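PDB 2X26: putative aliphatic sulfonates-binding protein from Escherichia coli, which probably captures aliphatic sulfonates in the periplasm as the binding protein of an ABC-type uptake system. Local coordinates for residues S218-S223 against S240-R245; G12-V17 against K229-P234. All coordinates share one frame; numbering follows the deposited sequence.

Contact 1 (S218-S223 against S240-R245)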
ATOM      1  N   SER A 218      -0.675 -17.746  10.930  1.00 10.42           N
ATOM      2  CA  SER A 218      -1.247 -19.030  11.414  1.00  9.72           C
ATOM      3  C   SER A 218      -0.915 -20.204  10.499  1.00  8.99           C
ATOM      4  O   SER A 218      -0.859 -21.337  10.952  1.00  8.90           O
ATOM      5  CB  SER A 218      -2.763 -18.921  11.619  1.00  9.23           C
ATOM      6  OG  SER A 218      -3.364 -18.613  10.357  1.00  8.31           O
ATOM      7  N   GLN A 219      -0.646 -19.903   9.231  1.00  8.11           N
ATOM      8  CA  GLN A 219      -0.276 -20.908   8.237  0.50  8.28           C
ATOM      9  C   GLN A 219       0.970 -20.382   7.509  1.00  7.72           C
ATOM     10  O   GLN A 219       0.991 -20.194   6.270  1.00  7.37           O
ATOM     11  CB  GLN A 219      -1.446 -21.209   7.257  0.50  7.90           C
ATOM     12  CG  GLN A 219      -2.523 -22.164   7.786  0.50 11.76           C
ATOM     13  CD  GLN A 219      -3.840 -22.098   6.992  0.50 13.57           C
ATOM     14  OE1 GLN A 219      -3.847 -22.101   5.770  0.50 13.27           O
ATOM     15  NE2 GLN A 219      -4.953 -22.029   7.704  0.50 16.66           N
ATOM     16  N   ARG A 220       2.033 -20.143   8.275  1.00  6.31           N
ATOM     17  CA  ARG A 220       3.245 -19.522   7.696  1.00  5.67           C
ATOM     18  C   ARG A 220       3.891 -20.378   6.598  1.00  5.81           C
ATOM     19  O   ARG A 220       4.274 -19.866   5.561  1.00  4.76           O
ATOM     20  CB  ARG A 220       4.263 -19.233   8.838  1.00  5.50           C
ATOM     21  CG  ARG A 220       5.480 -18.430   8.355  1.00  6.63           C
ATOM     22  CD  ARG A 220       6.394 -18.183   9.514  1.00  4.57           C
ATOM     23  NE  ARG A 220       7.756 -17.862   9.098  1.00  3.52           N
ATOM     24  CZ  ARG A 220       8.199 -16.630   8.924  1.00  5.77           C
ATOM     25  NH1 ARG A 220       7.355 -15.584   9.064  1.00  4.33           N
ATOM     26  NH2 ARG A 220       9.463 -16.455   8.572  1.00  5.01           N
ATOM     27  N   GLU A 221       4.027 -21.688   6.815  1.00  3.63           N
ATOM     28  CA  GLU A 221       4.639 -22.525   5.792  1.00  5.08           C
ATOM     29  C   GLU A 221       3.901 -22.452   4.445  1.00  5.52           C
ATOM     30  O   GLU A 221       4.531 -22.275   3.385  1.00  5.30           O
ATOM     31  CB  GLU A 221       4.688 -23.990   6.268  1.00  4.64           C
ATOM     32  CG  GLU A 221       5.341 -24.953   5.303  1.00  7.71           C
ATOM     33  CD  GLU A 221       5.221 -26.440   5.743  1.00  6.79           C
ATOM     34  OE1 GLU A 221       4.356 -26.808   6.582  1.00  8.86           O
ATOM     35  OE2 GLU A 221       5.966 -27.287   5.207  1.00  8.86           O
ATOM     36  N   GLN A 222       2.580 -22.595   4.512  1.00  5.13           N
ATOM     37  CA  GLN A 222       1.741 -22.589   3.311  1.00  6.22           C
ATOM     38  C   GLN A 222       1.799 -21.212   2.664  1.00  5.90           C
ATOM     39  O   GLN A 222       1.892 -21.103   1.425  1.00  4.43           O
ATOM     40  CB  GLN A 222       0.317 -22.922   3.685  1.00  8.41           C
ATOM     41  CG  GLN A 222      -0.693 -22.623   2.613  1.00 12.07           C
ATOM     42  CD  GLN A 222      -2.120 -22.837   3.094  1.00 16.82           C
ATOM     43  OE1 GLN A 222      -2.690 -22.004   3.833  1.00 18.32           O
ATOM     44  NE2 GLN A 222      -2.701 -23.959   2.692  1.00 20.86           N
ATOM     45  N   SER A 223       1.771 -20.170   3.494  1.00  3.96           N
ATOM     46  CA  SER A 223       1.730 -18.800   2.951  1.00  4.05           C
ATOM     47  C   SER A 223       3.102 -18.444   2.291  1.00  4.64           C
ATOM     48  O   SER A 223       3.183 -17.775   1.246  1.00  5.04           O
ATOM     49  CB  SER A 223       1.375 -17.810   4.059  1.00  4.35           C
ATOM     50  OG  SER A 223       0.082 -18.037   4.601  1.00  6.75           O
ATOM     51  N   SER A 240      12.063 -13.737   5.198  1.00  6.71           N
ATOM     52  CA  SER A 240      12.603 -12.437   5.635  1.00  6.73           C
ATOM     53  C   SER A 240      11.562 -11.345   5.419  1.00  5.65           C
ATOM     54  O   SER A 240      11.312 -10.518   6.313  1.00  6.72           O
ATOM     55  CB  SER A 240      13.856 -12.126   4.824  1.00  7.78           C
ATOM     56  OG  SER A 240      14.503 -10.930   5.254  1.00 14.04           O
ATOM     57  N   TYR A 241      10.947 -11.337   4.237  1.00  5.14           N
ATOM     58  CA  TYR A 241       9.908 -10.378   3.932  1.00  5.35           C
ATOM     59  C   TYR A 241       8.754 -10.375   4.959  1.00  6.81           C
ATOM     60  O   TYR A 241       8.347  -9.292   5.459  1.00  7.43           O
ATOM     61  CB  TYR A 241       9.338 -10.704   2.546  1.00  5.73           C
ATOM     62  CG  TYR A 241       8.205  -9.847   2.111  1.00  5.97           C
ATOM     63  CD1 TYR A 241       8.431  -8.652   1.464  1.00  8.89           C
ATOM     64  CD2 TYR A 241       6.892 -10.230   2.357  1.00 10.05           C
ATOM     65  CE1 TYR A 241       7.343  -7.830   1.068  1.00 13.21           C
ATOM     66  CE2 TYR A 241       5.820  -9.450   1.959  1.00 13.14           C
ATOM     67  CZ  TYR A 241       6.046  -8.271   1.320  1.00 18.42           C
ATOM     68  OH  TYR A 241       4.962  -7.545   0.905  1.00 19.89           O
ATOM     69  N   LEU A 242       8.248 -11.556   5.312  1.00  6.06           N
ATOM     70  CA  LEU A 242       7.161 -11.643   6.315  1.00  5.13           C
ATOM     71  C   LEU A 242       7.646 -11.226   7.699  1.00  5.94           C
ATOM     72  O   LEU A 242       6.900 -10.565   8.461  1.00  7.55           O
ATOM     73  CB  LEU A 242       6.599 -13.082   6.351  1.00  5.49           C
ATOM     74  CG  LEU A 242       5.823 -13.515   5.099  1.00  4.49           C
ATOM     75  CD1 LEU A 242       5.335 -14.944   5.458  1.00  6.54           C
ATOM     76  CD2 LEU A 242       4.598 -12.605   4.812  1.00  8.37           C
ATOM     77  N   ASP A 243       8.903 -11.549   8.026  1.00  5.78           N
ATOM     78  CA  ASP A 243       9.471 -11.174   9.314  1.00  5.85           C
ATOM     79  C   ASP A 243       9.620  -9.623   9.499  1.00  7.32           C
ATOM     80  O   ASP A 243       9.795  -9.159  10.625  1.00  9.18           O
ATOM     81  CB  ASP A 243      10.819 -11.853   9.499  1.00  4.93           C
ATOM     82  CG  ASP A 243      10.697 -13.321   9.801  1.00  6.25           C
ATOM     83  OD1 ASP A 243       9.571 -13.742  10.188  1.00  7.76           O
ATOM     84  OD2 ASP A 243      11.736 -14.047   9.688  1.00  8.86           O
ATOM     85  N   HIS A 244       9.586  -8.848   8.422  1.00  5.03           N
ATOM     86  CA  HIS A 244       9.696  -7.387   8.556  1.00  6.48           C
ATOM     87  C   HIS A 244       8.327  -6.720   8.681  1.00  6.92           C
ATOM     88  O   HIS A 244       8.257  -5.490   8.697  1.00  8.48           O
ATOM     89  CB  HIS A 244      10.453  -6.776   7.374  1.00  5.47           C
ATOM     90  CG  HIS A 244      11.822  -7.345   7.191  1.00  7.75           C
ATOM     91  ND1 HIS A 244      12.376  -7.561   5.947  1.00 10.21           N
ATOM     92  CD2 HIS A 244      12.741  -7.758   8.098  1.00  6.30           C
ATOM     93  CE1 HIS A 244      13.586  -8.074   6.095  1.00 11.98           C
ATOM     94  NE2 HIS A 244      13.833  -8.203   7.393  1.00  9.63           N
ATOM     95  N   ARG A 245       7.249  -7.512   8.743  1.00  6.72           N
ATOM     96  CA  ARG A 245       5.885  -6.941   8.803  1.00  8.03           C
ATOM     97  C   ARG A 245       5.305  -7.051  10.184  1.00  8.65           C
ATOM     98  O   ARG A 245       5.541  -8.071  10.891  1.00  9.04           O
ATOM     99  CB  ARG A 245       4.952  -7.731   7.897  1.00  7.37           C
ATOM    100  CG  ARG A 245       5.363  -7.623   6.421  1.00  9.60           C
ATOM    101  CD  ARG A 245       4.495  -8.594   5.663  1.00 12.05           C
ATOM    102  NE  ARG A 245       3.220  -7.980   5.301  1.00 11.07           N
ATOM    103  CZ  ARG A 245       2.003  -8.416   5.629  1.00 13.42           C
ATOM    104  NH1 ARG A 245       1.812  -9.478   6.432  1.00 12.12           N
ATOM    105  NH2 ARG A 245       0.952  -7.728   5.136  1.00 15.38           N
TER
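Arg220 sets off with CG anti to its own backbone nitrogen (chi1 -173°) and stays extended from CG to NE, which carries its guanidinium across to Asp243 and Leu242, although the first bond of the side chain does not point at them. Asp243 meets it with CG beside the backbone N and anti to the carbonyl carbon, and the two side chains cross at about a right angle. The carboxylate and guanidinium planes are nearly parallel, 7° apart, but OD1 comes at the guanidinium obliquely, and this is not the two-oxygen, two-nitrogen pairing of a symmetrical salt bridge. Both terminal nitrogens share one oxygen: Arg220 NH1 lies 3.1 Å from Asp243 OD1, and Arg220 NH2 lies 3.2 Å from the same OD1. Each N-H accordingly makes an angle of only 122° with OD1, so the hydrogen bonds are weak, and charge attraction probably counts for more than direction. Arg220 NH2 also donates weakly to Ala239 O, one turn before Asp243. Were Arg220 replaced by an alanine, Asp243 would probably be left without its opposite charge, and the part of Leu242 now covered by the guanidinium would be uncovered. Leu242 brings CB to 3.8 Å from Arg220 NH1, its side chain sliding past the arginine in the opposite direction. At the start of the arginine's helix, Gln219 O is held twice, by Ser223 N at 2.9 Å and by Ser223 OG at 2.9 Å; the short hydroxyl of serine suits this bond within the first turn. The contact thus joins the beginning of helix 220-231 to the last turn of helix 235-243. Leu242 packs inward on Ile224 and Leu227 of the former and on Thr216 of helix 199-218, while Ser223 touches Leu18 of helix 14-21.

Contact 2 (G12-V17 against K229-P234)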
ATOM      1  N   GLY A  12       2.563  -7.424  -3.652  1.00  8.00           N
ATOM      2  CA  GLY A  12       2.781  -7.205  -2.215  1.00  7.93           C
ATOM      3  C   GLY A  12       1.567  -6.804  -1.418  1.00  8.48           C
ATOM      4  O   GLY A  12       1.697  -6.495  -0.206  1.00 10.41           O
ATOM      5  N   SER A  13       0.371  -6.861  -2.037  1.00  6.58           N
ATOM      6  CA  SER A  13      -0.884  -6.573  -1.330  1.00  5.58           C
ATOM      7  C   SER A  13      -1.256  -7.893  -0.624  1.00  5.48           C
ATOM      8  O   SER A  13      -2.076  -8.650  -1.126  1.00  4.75           O
ATOM      9  CB  SER A  13      -2.016  -6.200  -2.296  1.00  6.53           C
ATOM     10  OG  SER A  13      -1.651  -5.053  -3.070  1.00  7.30           O
ATOM     11  N   ILE A  14      -0.606  -8.170   0.519  1.00  4.56           N
ATOM     12  CA  ILE A  14      -0.663  -9.531   1.113  1.00  4.50           C
ATOM     13  C   ILE A  14      -2.040  -9.998   1.448  1.00  4.69           C
ATOM     14  O   ILE A  14      -2.382 -11.124   1.108  1.00  4.97           O
ATOM     15  CB  ILE A  14       0.245  -9.595   2.343  1.00  5.24           C
ATOM     16  CG1 ILE A  14       1.690  -9.275   1.928  1.00  4.73           C
ATOM     17  CG2 ILE A  14       0.103 -10.977   3.040  1.00  4.11           C
ATOM     18  CD1 ILE A  14       2.255 -10.082   0.643  1.00  7.76           C
ATOM     19  N   GLY A  15      -2.839  -9.124   2.072  1.00  4.96           N
ATOM     20  CA  GLY A  15      -4.237  -9.482   2.435  1.00  5.73           C
ATOM     21  C   GLY A  15      -5.010  -9.890   1.163  1.00  6.01           C
ATOM     22  O   GLY A  15      -5.694 -10.949   1.125  1.00  5.87           O
ATOM     23  N   MET A  16      -4.899  -9.054   0.118  1.00  5.44           N
ATOM     24  CA  MET A  16      -5.566  -9.345  -1.135  1.00  4.28           C
ATOM     25  C   MET A  16      -5.081 -10.652  -1.761  1.00  4.23           C
ATOM     26  O   MET A  16      -5.911 -11.484  -2.160  1.00  3.44           O
ATOM     27  CB  MET A  16      -5.418  -8.190  -2.117  1.00  3.93           C
ATOM     28  CG  MET A  16      -6.311  -7.027  -1.726  1.00  5.74           C
ATOM     29  SD  MET A  16      -6.149  -5.772  -3.019  1.00  6.84           S
ATOM     30  CE  MET A  16      -7.459  -4.703  -2.555  1.00  4.00           C
ATOM     31  N   VAL A  17      -3.781 -10.834  -1.819  1.00  3.42           N
ATOM     32  CA  VAL A  17      -3.197 -12.005  -2.529  1.00  4.60           C
ATOM     33  C   VAL A  17      -3.600 -13.302  -1.811  1.00  4.27           C
ATOM     34  O   VAL A  17      -3.998 -14.280  -2.477  1.00  4.72           O
ATOM     35  CB  VAL A  17      -1.667 -11.867  -2.648  1.00  4.93           C
ATOM     36  CG1 VAL A  17      -0.967 -13.184  -3.096  1.00  6.65           C
ATOM     37  CG2 VAL A  17      -1.340 -10.755  -3.691  1.00  5.60           C
ATOM     38  N   LYS A 229       5.772 -18.367  -4.909  1.00  8.87           N
ATOM     39  CA  LYS A 229       5.284 -18.632  -6.260  1.00 10.50           C
ATOM     40  C   LYS A 229       4.793 -17.356  -6.951  1.00 10.97           C
ATOM     41  O   LYS A 229       5.193 -17.073  -8.075  1.00 11.22           O
ATOM     42  CB  LYS A 229       4.129 -19.639  -6.191  1.00 11.76           C
ATOM     43  CG  LYS A 229       3.591 -20.035  -7.552  1.00 15.07           C
ATOM     44  CD  LYS A 229       2.605 -21.235  -7.431  1.00 19.63           C
ATOM     45  CE  LYS A 229       3.130 -22.329  -6.477  1.00 23.74           C
ATOM     46  NZ  LYS A 229       2.356 -23.614  -6.646  1.00 26.73           N
ATOM     47  N   THR A 230       3.929 -16.613  -6.263  1.00 11.27           N
ATOM     48  CA  THR A 230       3.233 -15.418  -6.846  1.00 12.73           C
ATOM     49  C   THR A 230       4.227 -14.271  -7.043  1.00 12.45           C
ATOM     50  O   THR A 230       4.209 -13.553  -8.073  1.00 12.46           O
ATOM     51  CB  THR A 230       1.997 -14.978  -5.997  1.00 12.13           C
ATOM     52  OG1 THR A 230       2.407 -14.643  -4.661  1.00 13.29           O
ATOM     53  CG2 THR A 230       0.879 -16.054  -5.953  1.00 15.18           C
ATOM     54  N   MET A 231       5.167 -14.119  -6.121  1.00 12.35           N
ATOM     55  CA  MET A 231       6.162 -13.083  -6.282  1.00 13.47           C
ATOM     56  C   MET A 231       7.313 -13.494  -7.147  1.00 13.86           C
ATOM     57  O   MET A 231       8.055 -12.634  -7.603  1.00 14.61           O
ATOM     58  CB  MET A 231       6.713 -12.607  -4.925  1.00 13.34           C
ATOM     59  CG  MET A 231       5.642 -11.930  -4.128  1.00 13.86           C
ATOM     60  SD  MET A 231       6.443 -11.131  -2.713  1.00 20.48           S
ATOM     61  CE  MET A 231       5.107 -10.279  -1.960  1.00 23.54           C
ATOM     62  N   GLY A 232       7.482 -14.809  -7.345  1.00 11.85           N
ATOM     63  CA  GLY A 232       8.617 -15.333  -8.075  1.00 12.52           C
ATOM     64  C   GLY A 232       9.942 -15.174  -7.364  1.00 12.24           C
ATOM     65  O   GLY A 232      10.962 -14.839  -7.998  1.00 13.35           O
ATOM     66  N   LEU A 233       9.957 -15.384  -6.041  1.00  9.19           N
ATOM     67  CA  LEU A 233      11.171 -15.186  -5.238  1.00  9.87           C
ATOM     68  C   LEU A 233      11.498 -16.431  -4.420  1.00 10.01           C
ATOM     69  O   LEU A 233      10.574 -17.191  -4.107  1.00  8.05           O
ATOM     70  CB  LEU A 233      10.954 -13.991  -4.274  1.00  9.87           C
ATOM     71  CG  LEU A 233      10.904 -12.587  -4.891  1.00 11.49           C
ATOM     72  CD1 LEU A 233      10.551 -11.551  -3.855  1.00 13.08           C
ATOM     73  CD2 LEU A 233      12.179 -12.221  -5.574  1.00 13.43           C
ATOM     74  N   PRO A 234      12.781 -16.626  -4.013  1.00 10.87           N
ATOM     75  CA  PRO A 234      13.094 -17.778  -3.152  1.00  9.22           C
ATOM     76  C   PRO A 234      12.355 -17.755  -1.819  1.00  9.31           C
ATOM     77  O   PRO A 234      12.139 -16.675  -1.240  1.00  7.78           O
ATOM     78  CB  PRO A 234      14.611 -17.657  -2.900  1.00 10.73           C
ATOM     79  CG  PRO A 234      15.115 -16.782  -3.969  1.00 12.94           C
ATOM     80  CD  PRO A 234      14.006 -15.856  -4.355  1.00 11.34           C
TER
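Met231 reaches Gly12 and Ile14 with its terminal methyl, and its route can be followed bond by bond. CB starts beside its near neighbour in sequence, 4.1 Å from Leu233 CD1. CG stands anti to the carbonyl carbon (chi1 -66°), and from there the chain runs extended, carrying SD past the same leucine methyl, Leu233 CD1, at 4.3 Å. The tip, CE, rests against two neighbouring atoms on one side, Gly12 CA and Ile14 CD1, each at 3.9 Å, with the methionine and isoleucine side chains crossing at about a right angle. An unbranched, flexible methionine suits this place because it can deliver a methyl well beyond its own helix. At Gly12 the backbone CA meets the methyl; a CB would point away, so this contact does not itself depend on glycine. A second touch pairs Val17, one turn beyond Ile14, with Thr230, just before Met231, tip to tip, Val17 CG1 lying 4.0 Å from Thr230 OG1. That hydroxyl turns back weakly to Leu226 O, which tempers its polarity beside the valine methyl. Just beyond, helix 220-231 ends in a Schellman motif, in which Leu233 N bonds Ala228 O and Gly232, with positive phi, supplies the C-prime residue. Ser13, at the N-cap of helix 14-21, makes no capping bond and turns OG to Gln10 N and Ser58 OG. No hydrogen bond joins the two segments. Their meeting is dispersive and largely nondirectional, methyl against methyl, CA or, at Val17, a hydroxyl oxygen that makes no bond to it; Lys11 NZ, which bonds Thr230 O, makes a polar tie nearby.

How the contacts relate
From the N terminus the chain first lays down 12-17, just after strand 4-9, and then travels through most of the fold, including the whole of the second sheet, before 229-234 closes contact 2 over 211 residues. Contact 1 opens shortly before that, at 218-223, and closes after it, at 240-245, over only 16 residues. The two closures therefore cross, and both use helix 220-231, one near each end. Their centres lie 11 Å apart, and they touch: Tyr241 OH is 3.7 Å from Ile14 CD1. Together they tie helix 14-21 to the consecutive helices 220-231 and 235-243.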